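Local coordinates for penicillin-binding protein (Bacillus halodurans, PDB 3TG9), which probably binds penicillin through an active-site serine, as a member of the serine beta-lactamase and penicillin-binding protein family, at residues K239-L242 and A243-R246; I43-E46 and H47-F51; F133-L136 and F137-A140. One frame throughout, in Å; residues are numbered along the deposited sequence.

Contact 1: K239-L242 and A243-R246; sequences KLWL and ALMR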
# COMPACT_ATOMS: atom_id res chain seq x y z
N LYS B 239 -9.59 0.04 27.75
CA LYS B 239 -9.21 -1.12 28.55
C LYS B 239 -7.74 -1.08 28.94
O LYS B 239 -7.36 -1.65 29.96
CB LYS B 239 -9.49 -2.42 27.79
CG LYS B 239 -10.96 -2.74 27.57
CD LYS B 239 -11.12 -4.12 26.93
CE LYS B 239 -12.52 -4.31 26.35
NZ LYS B 239 -13.58 -3.74 27.24
N LEU B 240 -6.91 -0.45 28.12
CA LEU B 240 -5.49 -0.41 28.42
C LEU B 240 -5.19 0.49 29.63
O LEU B 240 -4.38 0.14 30.49
CB LEU B 240 -4.65 0.02 27.20
CG LEU B 240 -3.19 0.14 27.64
CD1 LEU B 240 -2.22 -0.56 26.74
CD2 LEU B 240 -2.79 1.60 27.89
N TRP B 241 -5.84 1.65 29.68
CA TRP B 241 -5.71 2.55 30.82
C TRP B 241 -6.23 1.87 32.09
O TRP B 241 -5.57 1.89 33.14
CB TRP B 241 -6.50 3.83 30.57
CG TRP B 241 -5.85 4.82 29.65
CD1 TRP B 241 -6.32 5.24 28.43
CD2 TRP B 241 -4.63 5.54 29.88
NE1 TRP B 241 -5.45 6.16 27.88
CE2 TRP B 241 -4.41 6.37 28.75
CE3 TRP B 241 -3.69 5.55 30.92
CZ2 TRP B 241 -3.30 7.21 28.65
CZ3 TRP B 241 -2.60 6.39 30.81
CH2 TRP B 241 -2.41 7.21 29.68
N LEU B 242 -7.42 1.27 32.00
CA LEU B 242 -8.02 0.56 33.11
C LEU B 242 -7.08 -0.49 33.69
O LEU B 242 -6.77 -0.46 34.88
CB LEU B 242 -9.34 -0.08 32.68
CG LEU B 242 -10.43 0.94 32.34
CD1 LEU B 242 -11.70 0.25 31.88
CD2 LEU B 242 -10.71 1.83 33.55
N ALA B 243 -6.60 -1.40 32.85
CA ALA B 243 -5.66 -2.42 33.29
C ALA B 243 -4.40 -1.83 33.91
O ALA B 243 -3.87 -2.37 34.89
CB ALA B 243 -5.30 -3.35 32.13
N LEU B 244 -3.90 -0.73 33.35
CA LEU B 244 -2.71 -0.09 33.90
C LEU B 244 -2.97 0.45 35.31
O LEU B 244 -2.23 0.16 36.24
CB LEU B 244 -2.21 1.02 32.96
CG LEU B 244 -0.97 1.82 33.39
CD1 LEU B 244 0.27 0.92 33.52
CD2 LEU B 244 -0.69 2.98 32.43
N MET B 245 -4.03 1.25 35.45
CA MET B 245 -4.34 1.89 36.72
C MET B 245 -4.83 0.92 37.79
O MET B 245 -4.85 1.27 38.96
CB MET B 245 -5.36 3.02 36.52
CG MET B 245 -4.86 4.13 35.62
SD MET B 245 -3.19 4.65 36.04
CE MET B 245 -2.88 5.89 34.78
N ARG B 246 -5.23 -0.28 37.39
CA ARG B 246 -5.68 -1.28 38.35
C ARG B 246 -4.57 -2.25 38.69
O ARG B 246 -4.81 -3.27 39.33
CB ARG B 246 -6.89 -2.04 37.84
CG ARG B 246 -8.10 -1.19 37.57
CD ARG B 246 -9.29 -2.10 37.30
NE ARG B 246 -10.50 -1.35 36.99
CZ ARG B 246 -11.31 -1.66 35.98
NH1 ARG B 246 -11.04 -2.70 35.21
NH2 ARG B 246 -12.40 -0.93 35.77
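The last turn of helix 234-245 carries this contact, with Trp-241 and Met-245 side by side on one flank and Leu-242 and Arg-246 on another. Each pair is four residues apart, and its two side chains run the same way. Met-245 sets out with CG beside its backbone N and then bends at chi2 (-46°), which brings its CE methyl obliquely to the benzo part of the indole: Met-245 CE lies 4.0 Å from Trp-241 CE3. Leu-244, three residues after the tryptophan, brings its CD2 branch obliquely to the same ring, 4.2 Å from Trp-241 CZ3. This flank of the helix packs on the central antiparallel sheet, the beta-lactamase-type arrangement of the family: Trp-241 and Met-245 both touch Phe-302, and Trp-241 NE1 is hydrogen-bonded to Ser-300 OG, which fixes the indole at its polar corner. The Arg-246 chain is extended from CG to NE and lies beside the leucine, with one guanidinium face turned to Leu-242; Arg-246 NH2 stands 3.9 Å from Leu-242 CD2. The backbone below sets the spacing. Met-245 N gives a nearly straight bond to Trp-241 O (2.8 Å, 173° at the hydrogen), whereas Arg-246 N reaches Leu-242 O at 3.0 Å with a bent 133°, as the chain leaves helical geometry at Arg-246. Toward helix 58-70, Leu-240 packs against Leu-59 and Phe-60.

Contact 2: I43-E46 and H47-F51; sequences IPNE and HHTRF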
# COMPACT_ATOMS: atom_id res chain seq x y z
N ILE B 43 -17.00 2.49 3.61
CA ILE B 43 -17.13 1.80 4.88
C ILE B 43 -16.97 2.83 6.00
O ILE B 43 -15.88 3.37 6.19
CB ILE B 43 -16.10 0.67 5.05
CG1 ILE B 43 -16.21 -0.32 3.89
CG2 ILE B 43 -16.31 -0.02 6.40
CD1 ILE B 43 -15.26 -1.51 4.00
N PRO B 44 -18.06 3.11 6.72
CA PRO B 44 -18.02 4.14 7.76
C PRO B 44 -17.12 3.71 8.90
O PRO B 44 -17.02 2.51 9.19
CB PRO B 44 -19.48 4.18 8.27
CG PRO B 44 -20.30 3.41 7.24
CD PRO B 44 -19.35 2.40 6.66
N ASN B 45 -16.48 4.68 9.55
CA ASN B 45 -15.85 4.41 10.83
C ASN B 45 -16.91 3.99 11.82
O ASN B 45 -17.96 4.64 11.91
CB ASN B 45 -15.15 5.67 11.34
CG ASN B 45 -13.83 5.91 10.66
OD1 ASN B 45 -13.00 5.01 10.57
ND2 ASN B 45 -13.62 7.12 10.18
N GLU B 46 -16.66 2.91 12.55
CA GLU B 46 -17.57 2.47 13.60
C GLU B 46 -16.84 2.29 14.94
O GLU B 46 -15.65 2.55 15.03
CB GLU B 46 -18.27 1.17 13.20
CG GLU B 46 -17.35 -0.02 13.11
CD GLU B 46 -17.98 -1.28 13.68
OE1 GLU B 46 -18.84 -1.16 14.58
OE2 GLU B 46 -17.60 -2.39 13.24
N HIS B 47 -17.55 1.83 15.97
CA HIS B 47 -16.93 1.70 17.29
C HIS B 47 -15.81 0.66 17.30
O HIS B 47 -14.85 0.79 18.05
CB HIS B 47 -17.98 1.35 18.37
CG HIS B 47 -19.04 2.40 18.56
ND1 HIS B 47 -19.97 2.33 19.57
CD2 HIS B 47 -19.30 3.53 17.88
CE1 HIS B 47 -20.78 3.38 19.49
NE2 HIS B 47 -20.39 4.13 18.47
N HIS B 48 -15.91 -0.36 16.46
CA HIS B 48 -14.95 -1.46 16.52
C HIS B 48 -13.86 -1.37 15.45
O HIS B 48 -13.06 -2.28 15.29
CB HIS B 48 -15.67 -2.80 16.49
CG HIS B 48 -16.67 -2.96 17.60
ND1 HIS B 48 -18.00 -2.65 17.45
CD2 HIS B 48 -16.51 -3.35 18.89
CE1 HIS B 48 -18.63 -2.86 18.59
NE2 HIS B 48 -17.75 -3.29 19.48
N THR B 49 -13.85 -0.25 14.74
CA THR B 49 -12.83 0.03 13.74
C THR B 49 -11.47 0.19 14.42
O THR B 49 -11.35 0.94 15.40
CB THR B 49 -13.12 1.36 13.02
OG1 THR B 49 -14.44 1.33 12.46
CG2 THR B 49 -12.10 1.60 11.93
N ARG B 50 -10.46 -0.49 13.90
CA ARG B 50 -9.09 -0.31 14.39
C ARG B 50 -8.39 0.87 13.74
O ARG B 50 -8.48 1.06 12.52
CB ARG B 50 -8.25 -1.56 14.16
CG ARG B 50 -8.57 -2.67 15.10
CD ARG B 50 -9.43 -3.72 14.42
NE ARG B 50 -9.20 -4.98 15.09
CZ ARG B 50 -9.14 -6.15 14.49
NH1 ARG B 50 -9.32 -6.24 13.18
NH2 ARG B 50 -8.92 -7.24 15.21
N PHE B 51 -7.69 1.65 14.55
CA PHE B 51 -6.97 2.82 14.08
C PHE B 51 -5.49 2.72 14.44
O PHE B 51 -5.14 2.25 15.53
CB PHE B 51 -7.53 4.09 14.71
CG PHE B 51 -8.94 4.41 14.28
CD1 PHE B 51 -9.18 5.26 13.21
CD2 PHE B 51 -10.02 3.89 14.98
CE1 PHE B 51 -10.46 5.57 12.83
CE2 PHE B 51 -11.31 4.20 14.60
CZ PHE B 51 -11.53 5.04 13.53
O HOH W 1 -20.23 0.25 16.33
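Glu-46 and Thr-49 face each other across a type I beta turn, and the glutamate side chain folds back over it. Its CB lies 3.9 Å from Thr-49 OG1. Next, CG takes the crowded position between backbone N and carbonyl carbon (chi1 67°), which turns the chain toward the turn and brings Glu-46 CG to 3.3 Å from Thr-49 OG1. A bend at chi2 then lays CD against the backbone of His-48, and the two carboxylate oxygens part company. OE1 receives a weak hydrogen bond from the imidazole, His-48 ND1 to Glu-46 OE1 at 3.3 Å; this oxygen lies in the ring plane at its edge, although the carboxylate itself is turned 73° from the ring. The same OE1 accepts from a water, 2.6 Å away, that in turn accepts from His-47 N, and so the carboxylate is tied to the first peptide of the turn. OE2 rests beside His-48 CB.

Beneath, Thr-49 OG1 sits beside its own backbone N (chi1 -55°) and accepts from Glu-46 N at 2.7 Å, a short, nearly straight bond. The closing bond in the other direction, Thr-49 N to Glu-46 O, is weak at 3.3 Å; Glu-46 O has a further donor in Thr-19 OG1. Deeper in, Asn-45 OD1 approaches the Phe-51 ring obliquely, 3.3 Å from CZ of Phe-51, while Asn-45 ND2 is held by Leu-34 O and Asn-315 OD1. The arrangement is a beta turn whose threonine hydroxyl binds the backbone NH at the other end, linking strand 43-44 to strand 51-52.

Contact 3: F133-L136 and F137-A140; sequences FLPL and FQHA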
# COMPACT_ATOMS: atom_id res chain seq x y z
N PHE B 133 15.64 -0.71 11.51
CA PHE B 133 15.79 0.72 11.75
C PHE B 133 17.23 1.09 12.12
O PHE B 133 17.63 2.24 11.95
CB PHE B 133 14.83 1.20 12.84
CG PHE B 133 13.37 1.14 12.43
CD1 PHE B 133 12.68 2.31 12.13
CD2 PHE B 133 12.70 -0.07 12.37
CE1 PHE B 133 11.35 2.27 11.77
CE2 PHE B 133 11.36 -0.11 12.00
CZ PHE B 133 10.69 1.06 11.70
N LEU B 134 17.99 0.13 12.63
CA LEU B 134 19.33 0.41 13.16
C LEU B 134 20.25 1.19 12.21
O LEU B 134 20.84 2.20 12.61
CB LEU B 134 20.03 -0.88 13.60
CG LEU B 134 19.68 -1.36 15.00
CD1 LEU B 134 20.11 -2.81 15.18
CD2 LEU B 134 20.30 -0.44 16.07
N PRO B 135 20.36 0.74 10.95
CA PRO B 135 21.25 1.42 10.01
C PRO B 135 20.88 2.89 9.84
O PRO B 135 21.75 3.69 9.49
CB PRO B 135 21.01 0.68 8.69
CG PRO B 135 20.53 -0.65 9.09
CD PRO B 135 19.70 -0.43 10.33
N LEU B 136 19.62 3.24 10.09
CA LEU B 136 19.13 4.60 9.88
C LEU B 136 19.66 5.63 10.88
O LEU B 136 19.45 6.83 10.71
CB LEU B 136 17.59 4.63 9.90
CG LEU B 136 16.85 3.74 8.90
CD1 LEU B 136 15.35 3.92 9.04
CD2 LEU B 136 17.31 4.05 7.47
N PHE B 137 20.34 5.16 11.92
CA PHE B 137 20.81 6.09 12.95
C PHE B 137 22.02 5.61 13.76
O PHE B 137 22.72 6.43 14.36
CB PHE B 137 19.66 6.44 13.90
CG PHE B 137 19.20 5.29 14.76
CD1 PHE B 137 19.70 5.11 16.05
CD2 PHE B 137 18.25 4.39 14.29
CE1 PHE B 137 19.27 4.05 16.84
CE2 PHE B 137 17.81 3.33 15.09
CZ PHE B 137 18.32 3.16 16.36
N GLN B 138 22.26 4.30 13.76
CA GLN B 138 23.24 3.70 14.67
C GLN B 138 24.65 4.23 14.48
O GLN B 138 25.45 4.18 15.41
CB GLN B 138 23.23 2.17 14.55
CG GLN B 138 24.04 1.64 13.38
CD GLN B 138 23.90 0.14 13.21
OE1 GLN B 138 23.56 -0.35 12.14
NE2 GLN B 138 24.16 -0.61 14.28
N HIS B 139 24.96 4.73 13.29
CA HIS B 139 26.31 5.22 12.99
C HIS B 139 26.45 6.72 13.16
O HIS B 139 27.54 7.28 12.96
CB HIS B 139 26.71 4.84 11.56
CG HIS B 139 26.79 3.37 11.32
ND1 HIS B 139 27.59 2.53 12.08
CD2 HIS B 139 26.18 2.58 10.40
CE1 HIS B 139 27.46 1.29 11.64
NE2 HIS B 139 26.62 1.29 10.62
N ALA B 140 25.36 7.38 13.52
CA ALA B 140 25.39 8.83 13.70
C ALA B 140 25.89 9.17 15.10
O ALA B 140 25.77 8.36 16.03
CB ALA B 140 24.01 9.43 13.44
O HOH W 2 23.47 5.46 11.09
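Phe-137 lies against the turn that precedes it, its ring close to the backbone carbonyls of Phe-133 and Leu-134. Leu-134 O stands over one face, displaced toward the rim, and Phe-133 O approaches obliquely at 3.2 Å from Phe-137 CD2. At the far end, Leu-134 CD2 reaches Phe-137 CZ at 4.1 Å as the two side chains cross. The ring is put there by chi1 (68°), which sets CG between the backbone N and the carbonyl carbon.

Leu-134 O is also the polar centre of the turn. It accepts from Phe-137 N at 3.1 Å, above the carbonyl plane, and from Gln-138 N at 2.8 Å, almost in line with C=O. The Gln-138 side chain runs back over this carbonyl, leaving OE1 3.9 Å from Leu-134 CB.

Farther out, a water donates to Pro-135 O and accepts from His-139 N (2.8 Å), bridging to the next turn. Helix 155-168 packs against the apolar side: Phe-137 on Ala-155 and Leu-159, Leu-134 on Leu-162. Residues 133-136 follow helical phi/psi for about a turn and run into a type I beta turn, from Phe-137 to Ala-140, within the long connection between helices 93-98 and 155-168.

Overall arrangement
The three contacts are separate local turns of one beta-lactamase-family fold, following one another along the chain in the order 2, 3, 1. Contacts 1 and 2 are nearest, with centres 22 Å and closest atoms about 9 Å apart; strand 231-232, just ahead of the helix of contact 1, pairs with strand 51-52, into which contact 2 leads. Contact 3 lies on the opposite side of the chain's centre from both, its centre 34 Å from contact 1 and 36 Å from contact 2. The probable active-site SxxK serine, Ser-55, follows contact 2 by four residues, and the helix it leads into, 58-70, packs on contact 1.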